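Local coordinates for phosphoserine phosphatase (Homo sapiens, PDB 6HYY), which hydrolyses L-3-phosphoserine to serine and phosphate as a magnesium-dependent phosphatase of the haloacid dehalogenase-like family, at residues W207-T210 / D211-E214. Numbering follows the deposited sequence.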
ATOM      1  N   TRP A 207       2.440 -18.229   2.597  1.00 27.10           N
ATOM      2  CA  TRP A 207       1.019 -17.955   2.749  1.00 25.53           C
ATOM      3  C   TRP A 207       0.566 -17.088   1.589  1.00 23.78           C
ATOM      4  O   TRP A 207       1.216 -16.088   1.274  1.00 24.54           O
ATOM      5  CB  TRP A 207       0.733 -17.240   4.075  1.00 27.58           C
ATOM      6  CG  TRP A 207       1.385 -17.878   5.261  1.00 28.53           C
ATOM      7  CD1 TRP A 207       2.497 -17.441   5.924  1.00 30.95           C
ATOM      8  CD2 TRP A 207       0.960 -19.069   5.928  1.00 32.77           C
ATOM      9  NE1 TRP A 207       2.785 -18.287   6.973  1.00 36.07           N
ATOM     10  CE2 TRP A 207       1.858 -19.296   6.993  1.00 35.75           C
ATOM     11  CE3 TRP A 207      -0.087 -19.969   5.725  1.00 34.29           C
ATOM     12  CZ2 TRP A 207       1.736 -20.386   7.853  1.00 37.21           C
ATOM     13  CZ3 TRP A 207      -0.208 -21.052   6.586  1.00 40.02           C
ATOM     14  CH2 TRP A 207       0.699 -21.248   7.631  1.00 40.56           C
ATOM     15  N   TYR A 208      -0.537 -17.475   0.948  1.00 25.85           N
ATOM     16  CA  TYR A 208      -1.023 -16.741  -0.214  1.00 26.90           C
ATOM     17  C   TYR A 208      -2.532 -16.902  -0.300  1.00 29.66           C
ATOM     18  O   TYR A 208      -3.038 -18.021  -0.169  1.00 32.70           O
ATOM     19  CB  TYR A 208      -0.373 -17.244  -1.508  1.00 25.92           C
ATOM     20  CG  TYR A 208      -0.530 -16.296  -2.680  1.00 23.67           C
ATOM     21  CD1 TYR A 208       0.355 -15.231  -2.871  1.00 22.50           C
ATOM     22  CD2 TYR A 208      -1.558 -16.465  -3.595  1.00 26.98           C
ATOM     23  CE1 TYR A 208       0.220 -14.369  -3.941  1.00 23.76           C
ATOM     24  CE2 TYR A 208      -1.712 -15.601  -4.664  1.00 23.66           C
ATOM     25  CZ  TYR A 208      -0.825 -14.556  -4.842  1.00 23.37           C
ATOM     26  OH  TYR A 208      -0.961 -13.695  -5.911  1.00 24.50           O
ATOM     27  N   ILE A 209      -3.242 -15.790  -0.512  1.00 24.45           N
ATOM     28  CA  ILE A 209      -4.693 -15.803  -0.659  1.00 26.44           C
ATOM     29  C   ILE A 209      -5.093 -14.991  -1.886  1.00 24.47           C
ATOM     30  O   ILE A 209      -4.373 -14.103  -2.336  1.00 24.24           O
ATOM     31  CB  ILE A 209      -5.409 -15.251   0.590  1.00 24.69           C
ATOM     32  CG1 ILE A 209      -5.067 -13.772   0.780  1.00 26.67           C
ATOM     33  CG2 ILE A 209      -5.024 -16.059   1.831  1.00 27.34           C
ATOM     34  CD1 ILE A 209      -5.843 -13.106   1.911  1.00 30.25           C
ATOM     35  N   THR A 210      -6.270 -15.309  -2.436  1.00 29.20           N
ATOM     36  CA  THR A 210      -6.820 -14.544  -3.550  1.00 30.27           C
ATOM     37  C   THR A 210      -8.130 -13.858  -3.206  1.00 32.41           C
ATOM     38  O   THR A 210      -8.728 -13.217  -4.078  1.00 37.38           O
ATOM     39  CB  THR A 210      -7.037 -15.433  -4.787  1.00 32.74           C
ATOM     40  OG1 THR A 210      -7.737 -16.624  -4.409  1.00 36.50           O
ATOM     41  CG2 THR A 210      -5.703 -15.805  -5.423  1.00 33.84           C
ATOM     42  N   ASP A 211      -8.602 -13.977  -1.973  1.00 26.97           N
ATOM     43  CA  ASP A 211      -9.825 -13.300  -1.572  1.00 33.35           C
ATOM     44  C   ASP A 211      -9.729 -13.043  -0.077  1.00 35.65           C
ATOM     45  O   ASP A 211      -9.396 -13.951   0.690  1.00 36.59           O
ATOM     46  CB  ASP A 211     -11.059 -14.140  -1.920  1.00 37.01           C
ATOM     47  CG  ASP A 211     -12.349 -13.337  -1.887  1.00 40.97           C
ATOM     48  OD1 ASP A 211     -12.555 -12.569  -0.921  1.00 46.32           O
ATOM     49  OD2 ASP A 211     -13.155 -13.472  -2.833  1.00 49.21           O
ATOM     50  N   PHE A 212      -9.993 -11.801   0.333  1.00 29.71           N
ATOM     51  CA  PHE A 212      -9.876 -11.470   1.744  1.00 31.56           C
ATOM     52  C   PHE A 212     -10.835 -12.287   2.612  1.00 42.27           C
ATOM     53  O   PHE A 212     -10.603 -12.402   3.819  1.00 43.58           O
ATOM     54  CB  PHE A 212     -10.079  -9.964   1.937  1.00 30.52           C
ATOM     55  CG  PHE A 212      -8.865  -9.132   1.563  1.00 22.79           C
ATOM     56  CD1 PHE A 212      -7.606  -9.422   2.096  1.00 24.87           C
ATOM     57  CD2 PHE A 212      -8.980  -8.080   0.672  1.00 21.09           C
ATOM     58  CE1 PHE A 212      -6.498  -8.655   1.741  1.00 22.26           C
ATOM     59  CE2 PHE A 212      -7.880  -7.305   0.319  1.00 20.94           C
ATOM     60  CZ  PHE A 212      -6.634  -7.592   0.849  1.00 21.77           C
ATOM     61  N   VAL A 213     -11.864 -12.904   2.017  1.00 43.67           N
ATOM     62  CA  VAL A 213     -12.752 -13.792   2.772  1.00 48.28           C
ATOM     63  C   VAL A 213     -11.970 -14.910   3.455  1.00 50.19           C
ATOM     64  O   VAL A 213     -12.364 -15.383   4.526  1.00 52.15           O
ATOM     65  CB  VAL A 213     -13.855 -14.395   1.870  1.00 42.34           C
ATOM     66  CG1 VAL A 213     -14.816 -13.326   1.375  1.00 51.80           C
ATOM     67  CG2 VAL A 213     -13.258 -15.201   0.728  1.00 41.82           C
ATOM     68  N   GLU A 214     -10.869 -15.365   2.849  1.00 39.62           N
ATOM     69  CA  GLU A 214     -10.154 -16.508   3.410  1.00 44.24           C
ATOM     70  C   GLU A 214      -9.648 -16.226   4.815  1.00 48.87           C
ATOM     71  O   GLU A 214      -9.579 -17.140   5.644  1.00 50.90           O
ATOM     72  CB  GLU A 214      -8.998 -16.912   2.499  1.00 41.62           C
ATOM     73  CG  GLU A 214      -9.439 -17.271   1.098  1.00 43.27           C
ATOM     74  CD  GLU A 214      -8.266 -17.514   0.182  1.00 41.89           C
ATOM     75  OE1 GLU A 214      -7.362 -18.273   0.584  1.00 48.45           O
ATOM     76  OE2 GLU A 214      -8.239 -16.937  -0.927  1.00 34.65           O
TER
HETATM   77  O   HOH W   1      -7.111 -18.726  -3.245  1.00 50.64           O
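Glu214 reaches back across the turn that follows strand 207-209 and puts its carboxylate against the backbone of Thr210. The main bond runs from Thr210 N to Glu214 OE2 (3.0 Å); the donor comes from the syn side, 32° out of the carboxylate plane. Asp211 N adds a weak bond to the same oxygen, and a water donates a third to it while also hydrogen-bonding Thr210 OG1, bridging the two side chains. A second carboxylate works within the turn itself: Asp211 OD1 accepts from Val213 N at 3.0 Å, almost straight at 174°, which makes an Asx turn. Asp211 CG stands anti to its own amide nitrogen (chi1 -164°), an orientation that lets OD1 meet this N-H. The backbone bond from Glu214 N to Asp211 O (3.0 Å) closes the turn between these residues.

Ile209 and Glu214 lie alongside, pointing opposite ways, with the methyl Ile209 CG2 in van der Waals contact with the charged group, 3.5 Å from Glu214 OE1. The apolar contact is Ile209 CD1 with Phe212 CD1 (4.1 Å), oblique to the ring. Strand 207-209, outermost in the mostly parallel sheet of the haloacid dehalogenase-like fold, pairs with strand 188-192; beyond the turn, Phe212 stacks on Phe192 and packs against helix 87-96.

Replacing Glu214 by alanine would probably deprive the Thr210 amide, the weaker Asp211 bond and the water bridge of their acceptor. With one good and one weak amide bond and a water on one oxygen, Glu214 OE2 is likely to carry much of the carboxylate's negative charge.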